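P450 cytochrome, putative (Rippkaea orientalis, PDB 6Y01) probably binds the molybdenum cofactor (Moco) and carries it, using a Rossmann-type fold. Local coordinates at residues D[99-102]-D[103-107]. Residues are numbered along the deposited sequence; the frame is centred on the assembly and turned at random.
Sequences NARN and NINVL
Arg-101 and Asn-105, one helical turn apart, meet through both backbone and side chain. In the backbone, Asn-105 N donates to Arg-101 O at 3.2 Å, and Ile-104 N makes a weak bond to the same oxygen. Val-106 N reaches Asn-102 O at 3.2 Å, and Asn-103 N makes a long, weak hydrogen bond to Ala-100 O. Three-residue spacing thus gives way to four-residue spacing as the 3-10 turn runs into helix 102-108.

In this Rossmann-like parallel sheet protein, the turn closes the loop that follows strand 91-94, outermost in the sheet of this chain, and opens a short helix lying against helix 119-130; Ala-100, small enough for the crowding, packs on two neighbouring subunits.

Among the side chains, the Asn-105 amide, short and flat, lies against the arginine stem, with OD1 and ND2 each 3.5 Å from Arg-101 CD. The guanidinium and amide planes are 65° apart, so the two groups pack without stacking. Rotation about CB-CG (chi2 73°) bends the Arg-101 chain; the guanidinium at its end donates to the carbonyls of Ile-76 (from NE) and Gly-52 (from NH2), while NH1 gives a weak bond of 2.8 Å to Asn-102 OD1. Asparagine suits position 102 because its amide also donates, from ND2 to Ser-123. Asn-105 ND2 bonds weakly to Glu-124, and an alanine here would probably leave that carboxylate without this donor and the arginine stem less firmly held. Asn-103 supplies an amide oxygen, OD1, as acceptor for Asn-131 ND2, whereas branched, apolar Ile-104 packs on Ile-76 and Leu-97.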
loop_
_atom_site.group_PDB
_atom_site.type_symbol
_atom_site.label_atom_id
_atom_site.label_comp_id
_atom_site.label_asym_id
_atom_site.label_seq_id
_atom_site.Cartn_x
_atom_site.Cartn_y
_atom_site.Cartn_z
ATOM N N ASN D 99 4.026 -8.062 -1.752
ATOM C CA ASN D 99 3.151 -8.502 -2.845
ATOM C C ASN D 99 1.942 -7.557 -3.072
ATOM O O ASN D 99 1.254 -7.661 -4.113
ATOM C CB ASN D 99 2.665 -9.924 -2.602
ATOM C CG ASN D 99 3.759 -10.951 -2.600
ATOM O OD1 ASN D 99 3.837 -11.804 -1.698
ATOM N ND2 ASN D 99 4.595 -10.876 -3.568
ATOM N N ALA D 100 1.730 -6.597 -2.168
ATOM C CA ALA D 100 0.721 -5.565 -2.420
ATOM C C ALA D 100 1.040 -4.723 -3.638
ATOM O O ALA D 100 0.177 -4.100 -4.179
ATOM C CB ALA D 100 0.488 -4.715 -1.188
ATOM N N ARG D 101 2.320 -4.712 -4.074
ATOM C CA ARG D 101 2.631 -3.906 -5.260
ATOM C C ARG D 101 2.019 -4.447 -6.539
ATOM O O ARG D 101 1.969 -3.731 -7.529
ATOM C CB ARG D 101 4.149 -3.709 -5.465
ATOM C CG ARG D 101 4.993 -4.907 -5.889
ATOM C CD ARG D 101 4.810 -5.338 -7.320
ATOM N NE ARG D 101 5.990 -6.056 -7.743
ATOM C CZ ARG D 101 6.275 -7.289 -7.486
ATOM N NH1 ARG D 101 5.496 -8.093 -6.765
ATOM N NH2 ARG D 101 7.437 -7.788 -7.813
ATOM N N ASN D 102 1.519 -5.669 -6.532
ATOM C CA ASN D 102 0.960 -6.283 -7.736
ATOM C C ASN D 102 -0.149 -5.374 -8.305
ATOM O O ASN D 102 -0.346 -5.296 -9.509
ATOM C CB ASN D 102 0.458 -7.708 -7.406
ATOM C CG ASN D 102 1.577 -8.671 -7.057
ATOM O OD1 ASN D 102 2.689 -8.269 -6.996
ATOM N ND2 ASN D 102 1.293 -9.967 -6.847
ATOM N N ASN D 103 -0.897 -4.686 -7.420
ATOM C CA ASN D 103 -2.002 -3.845 -7.888
ATOM C C ASN D 103 -1.449 -2.638 -8.653
ATOM O O ASN D 103 -2.068 -2.194 -9.599
ATOM C CB ASN D 103 -2.973 -3.444 -6.751
ATOM C CG ASN D 103 -4.377 -3.181 -7.288
ATOM O OD1 ASN D 103 -4.965 -3.949 -8.060
ATOM N ND2 ASN D 103 -4.968 -2.103 -6.816
ATOM N N ILE D 104 -0.292 -2.118 -8.236
ATOM C CA ILE D 104 0.334 -0.995 -8.955
ATOM C C ILE D 104 0.736 -1.449 -10.344
ATOM O O ILE D 104 0.491 -0.701 -11.309
ATOM C CB ILE D 104 1.563 -0.486 -8.183
ATOM C CG1 ILE D 104 1.152 -0.033 -6.776
ATOM C CG2 ILE D 104 2.234 0.625 -8.980
ATOM C CD1 ILE D 104 2.294 0.394 -5.933
ATOM N N ASN D 105 1.276 -2.670 -10.437
ATOM C CA ASN D 105 1.697 -3.168 -11.767
ATOM C C ASN D 105 0.523 -3.115 -12.735
ATOM O O ASN D 105 0.621 -2.730 -13.866
ATOM C CB ASN D 105 2.205 -4.618 -11.712
ATOM C CG ASN D 105 3.441 -4.821 -10.850
ATOM O OD1 ASN D 105 3.969 -3.904 -10.359
ATOM N ND2 ASN D 105 3.833 -6.075 -10.585
ATOM N N VAL D 106 -0.645 -3.584 -12.239
ATOM C CA VAL D 106 -1.805 -3.725 -13.158
ATOM C C VAL D 106 -2.472 -2.394 -13.417
ATOM O O VAL D 106 -2.852 -2.133 -14.561
ATOM C CB VAL D 106 -2.726 -4.880 -12.802
ATOM C CG1 VAL D 106 -1.943 -6.202 -12.682
ATOM C CG2 VAL D 106 -3.506 -4.541 -11.587
ATOM N N LEU D 107 -2.579 -1.540 -12.401
ATOM C CA LEU D 107 -3.211 -0.233 -12.620
ATOM C C LEU D 107 -2.374 0.655 -13.555
ATOM O O LEU D 107 -2.927 1.513 -14.235
ATOM C CB LEU D 107 -3.409 0.478 -11.289
ATOM C CG LEU D 107 -4.494 -0.150 -10.374
ATOM C CD1 LEU D 107 -4.470 0.591 -9.040
ATOM C CD2 LEU D 107 -5.851 -0.083 -11.031
#